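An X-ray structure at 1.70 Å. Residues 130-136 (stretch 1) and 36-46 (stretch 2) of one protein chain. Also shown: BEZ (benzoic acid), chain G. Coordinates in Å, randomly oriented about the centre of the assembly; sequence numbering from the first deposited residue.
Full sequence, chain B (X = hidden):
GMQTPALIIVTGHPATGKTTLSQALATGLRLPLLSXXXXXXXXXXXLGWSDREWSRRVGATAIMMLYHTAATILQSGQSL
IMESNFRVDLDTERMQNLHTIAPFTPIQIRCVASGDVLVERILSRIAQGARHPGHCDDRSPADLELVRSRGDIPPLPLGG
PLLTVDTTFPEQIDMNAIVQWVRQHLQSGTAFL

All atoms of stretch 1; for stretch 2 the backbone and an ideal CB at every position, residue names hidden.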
# COMPACT_ATOMS: atom_id res chain seq x y z
N ALA B 130 3.35 -22.14 -7.84
CA ALA B 130 3.46 -20.72 -8.18
C ALA B 130 2.45 -19.91 -7.36
O ALA B 130 2.67 -18.74 -7.06
CB ALA B 130 3.20 -20.53 -9.68
N ARG B 131 1.35 -20.55 -7.00
CA ARG B 131 0.28 -19.95 -6.23
C ARG B 131 0.52 -20.15 -4.71
O ARG B 131 0.78 -21.27 -4.25
CB ARG B 131 -1.02 -20.62 -6.68
CG ARG B 131 -2.31 -20.02 -6.20
CD ARG B 131 -2.52 -18.63 -6.73
NE ARG B 131 -3.80 -18.12 -6.28
CZ ARG B 131 -4.19 -16.86 -6.43
NH1 ARG B 131 -3.38 -15.98 -7.00
NH2 ARG B 131 -5.38 -16.50 -5.99
N HIS B 132 0.46 -19.06 -3.94
CA HIS B 132 0.62 -19.12 -2.49
C HIS B 132 -0.46 -20.06 -1.95
O HIS B 132 -1.63 -19.94 -2.35
CB HIS B 132 0.45 -17.73 -1.86
CG HIS B 132 0.90 -17.64 -0.44
ND1 HIS B 132 0.25 -18.30 0.59
CD2 HIS B 132 1.91 -16.95 0.14
CE1 HIS B 132 0.86 -18.05 1.73
NE2 HIS B 132 1.87 -17.23 1.49
N PRO B 133 -0.10 -21.00 -1.06
CA PRO B 133 -1.09 -21.97 -0.57
C PRO B 133 -2.23 -21.37 0.26
O PRO B 133 -3.29 -21.98 0.35
CB PRO B 133 -0.25 -22.90 0.31
CG PRO B 133 0.91 -22.06 0.75
CD PRO B 133 1.22 -21.23 -0.44
N GLY B 134 -2.03 -20.20 0.85
CA GLY B 134 -3.04 -19.59 1.71
C GLY B 134 -4.31 -19.18 1.00
O GLY B 134 -5.36 -19.00 1.63
N HIS B 135 -4.23 -19.03 -0.32
CA HIS B 135 -5.37 -18.60 -1.13
C HIS B 135 -6.48 -19.63 -1.08
O HIS B 135 -7.66 -19.28 -1.21
CB HIS B 135 -4.96 -18.37 -2.59
CG HIS B 135 -4.09 -17.17 -2.79
ND1 HIS B 135 -4.54 -15.88 -2.60
CD2 HIS B 135 -2.82 -17.07 -3.22
CE1 HIS B 135 -3.57 -15.03 -2.90
NE2 HIS B 135 -2.52 -15.73 -3.29
N CYS B 136 -6.10 -20.90 -0.88
CA CYS B 136 -7.07 -21.98 -0.78
C CYS B 136 -8.03 -21.89 -1.94
O CYS B 136 -9.25 -21.86 -1.75
CB CYS B 136 -7.82 -21.90 0.55
SG CYS B 136 -6.84 -22.31 1.97
N UNK B 36 -4.33 -7.08 -5.47
CA UNK B 36 -5.06 -7.68 -4.35
C UNK B 36 -4.34 -8.93 -3.86
O UNK B 36 -4.11 -9.08 -2.65
CB UNK B 36 -6.49 -8.02 -4.76
N UNK B 37 -3.97 -9.81 -4.77
CA UNK B 37 -3.34 -11.07 -4.38
C UNK B 37 -1.97 -10.86 -3.73
O UNK B 37 -1.63 -11.57 -2.77
CB UNK B 37 -3.20 -11.98 -5.60
N UNK B 38 -1.21 -9.87 -4.20
CA UNK B 38 0.09 -9.57 -3.55
C UNK B 38 -0.12 -9.11 -2.10
O UNK B 38 0.61 -9.53 -1.20
CB UNK B 38 0.85 -8.49 -4.33
N UNK B 39 -1.14 -8.29 -1.87
CA UNK B 39 -1.48 -7.81 -0.54
C UNK B 39 -1.93 -8.99 0.35
O UNK B 39 -1.56 -9.08 1.53
CB UNK B 39 -2.58 -6.74 -0.62
N UNK B 40 -2.73 -9.91 -0.22
CA UNK B 40 -3.20 -11.07 0.50
C UNK B 40 -2.01 -11.90 0.96
O UNK B 40 -1.97 -12.34 2.12
CB UNK B 40 -4.14 -11.90 -0.37
N UNK B 41 -1.05 -12.09 0.07
CA UNK B 41 0.15 -12.88 0.39
C UNK B 41 1.00 -12.27 1.51
O UNK B 41 1.50 -12.99 2.37
CB UNK B 41 1.01 -13.04 -0.87
N UNK B 42 1.12 -10.95 1.52
CA UNK B 42 1.81 -10.27 2.62
C UNK B 42 1.05 -10.59 3.92
O UNK B 42 1.66 -10.92 4.93
CB UNK B 42 1.89 -8.76 2.38
N UNK B 43 -0.27 -10.53 3.89
CA UNK B 43 -1.05 -10.86 5.07
C UNK B 43 -0.96 -12.32 5.50
O UNK B 43 -0.91 -12.59 6.69
CB UNK B 43 -2.52 -10.50 4.82
N UNK B 44 -0.97 -13.25 4.55
CA UNK B 44 -0.86 -14.66 4.90
C UNK B 44 0.50 -14.91 5.56
O UNK B 44 0.62 -15.68 6.52
CB UNK B 44 -1.04 -15.54 3.66
N UNK B 45 1.54 -14.28 5.04
CA UNK B 45 2.88 -14.42 5.63
C UNK B 45 2.99 -13.83 7.05
O UNK B 45 3.65 -14.39 7.91
CB UNK B 45 3.91 -13.74 4.72
N UNK B 46 2.33 -12.70 7.30
CA UNK B 46 2.38 -12.08 8.60
C UNK B 46 1.42 -12.64 9.64
O UNK B 46 1.72 -12.61 10.83
CB UNK B 46 2.11 -10.58 8.44
C BEZ G . -4.16 -16.89 -10.30
O1 BEZ G . -3.04 -16.94 -10.86
O2 BEZ G . -4.74 -15.78 -10.14
C1 BEZ G . -4.81 -18.15 -9.83
C2 BEZ G . -4.17 -19.37 -10.03
C3 BEZ G . -4.77 -20.54 -9.59
C4 BEZ G . -6.01 -20.49 -8.96
C5 BEZ G . -6.66 -19.26 -8.78
C6 BEZ G . -6.05 -18.09 -9.21

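Stretch 2 is a regular helix, with phi and psi near -63° and -41° at most positions, so a periodic set of its side chains can meet stretch 1. Position 36 has nothing of stretch 1 within 5.5 Å of its ideal CB; many residues would fit, and it is Lys36, which bonds elsewhere in the structure.

At position 37 CA-to-CB points toward stretch 1, and the ideal CB lies 4.2 Å from Arg131 NH1. A guanidinium at this range favours a short acid, though Asn or Gln could also accept. The residue is Asp37: its OD2 takes hydrogen bonds from Arg131 NH1 at 2.8 Å and Arg131 NH2 at 3.1 Å, a salt bridge at the guanidinium edge. O2 of the bound benzoic acid lies over one face of that group, 3.4 Å from Arg131 NH1.

Position 38 points away and position 39 is out of reach; stretch 1 specifies neither, and they are Ala38 and Phe39.

Position 40 points toward His135, with its ideal CB 4.1 Å from His135 CE1. Space beside the ring edge suits a flexible chain, polar or aliphatic. Lys40 runs past it, bringing NZ to 3.7 Å from His135 ND1; NZ finds its hydrogen bonding elsewhere in the structure.

Position 41 points sideways, near two imidazoles: its ideal CB is 4.1 Å from His132 CD2 and 5.1 Å from His135 NE2. A longer acceptor, Glu or Gln, could reach the second ring. Glu41, with chi1 m and chi2 t, does so: His135 NE2 donates to Glu41 OE2 at 2.8 Å and 177°, almost straight. A water that donates to Glu41 OE2 accepts from His132 N, tying the carboxylate to the loop backbone.

Positions 42 and 43 make no contact; they are Val42 and selenomethionine Met43.

Position 44 points toward stretch 1; its ideal CB is 3.7 Å from His132 CE1 and 4.9 Å from Gly134 CA. Beside one imidazole and a bare glycine, with His135 further along, a flat or bulky nonpolar group fits. Phe44 lays a ring face under Gly134 CA, 4.0 Å from the ring centroid, and turns its edge to the face of His135. An ideal CB on Gly134 would sit 2.8 Å from Phe44 CD2, a clash, so glycine suits this packing.

Position 45 points sideways, and its ideal CB lies 5.2 Å from His132 NE2. Since His132 ND1 accepts from Gly134 N, NE2 is the donor, and a short acceptor such as Asp or Asn suits. Asp45 OD1 receives the bond from His132 NE2 at 2.9 Å.

Position 46 is beyond reach, and is Gly46.

Stretch 2 36-46: KDAFKEVMFDG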
# COMPACT_ATOMS: atom_id res chain seq x y z
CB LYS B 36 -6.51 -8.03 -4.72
CG LYS B 36 -7.27 -8.68 -3.57
CD LYS B 36 -8.66 -9.19 -3.96
CE LYS B 36 -8.60 -10.41 -4.83
NZ LYS B 36 -9.95 -11.06 -4.99
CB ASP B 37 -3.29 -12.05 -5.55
CG ASP B 37 -4.62 -12.79 -5.76
OD1 ASP B 37 -5.56 -12.68 -4.96
OD2 ASP B 37 -4.70 -13.53 -6.76
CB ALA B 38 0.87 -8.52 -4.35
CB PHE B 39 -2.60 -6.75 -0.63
CG PHE B 39 -2.12 -5.35 -0.96
CD1 PHE B 39 -1.05 -5.12 -1.82
CD2 PHE B 39 -2.79 -4.26 -0.45
CE1 PHE B 39 -0.65 -3.82 -2.11
CE2 PHE B 39 -2.38 -2.97 -0.72
CZ PHE B 39 -1.32 -2.75 -1.55
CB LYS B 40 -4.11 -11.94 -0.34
CG LYS B 40 -5.45 -11.30 -0.74
CD LYS B 40 -6.39 -12.30 -1.46
CE LYS B 40 -6.75 -13.51 -0.59
NZ LYS B 40 -7.69 -14.44 -1.32
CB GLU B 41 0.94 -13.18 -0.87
CG GLU B 41 0.13 -14.11 -1.77
CD GLU B 41 0.72 -14.36 -3.11
OE1 GLU B 41 1.96 -14.30 -3.24
OE2 GLU B 41 -0.07 -14.67 -4.02
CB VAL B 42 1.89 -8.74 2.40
CG1 VAL B 42 2.45 -8.07 3.62
CG2 VAL B 42 2.75 -8.42 1.18
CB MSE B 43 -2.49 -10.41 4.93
CG MSE B 43 -2.60 -8.93 5.17
SE MSE B 43 -4.45 -8.30 5.15
CE MSE B 43 -4.51 -8.29 3.73
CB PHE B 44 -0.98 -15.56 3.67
CG PHE B 44 -2.35 -15.62 3.04
CD1 PHE B 44 -3.51 -15.70 3.80
CD2 PHE B 44 -2.48 -15.68 1.66
CE1 PHE B 44 -4.75 -15.80 3.19
CE2 PHE B 44 -3.71 -15.78 1.05
CZ PHE B 44 -4.85 -15.84 1.81
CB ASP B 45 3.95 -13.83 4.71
CG ASP B 45 4.13 -14.64 3.42
OD1 ASP B 45 3.61 -15.78 3.29
OD2 ASP B 45 4.81 -14.15 2.52
O HOH W 1 0.27 -16.62 -5.47
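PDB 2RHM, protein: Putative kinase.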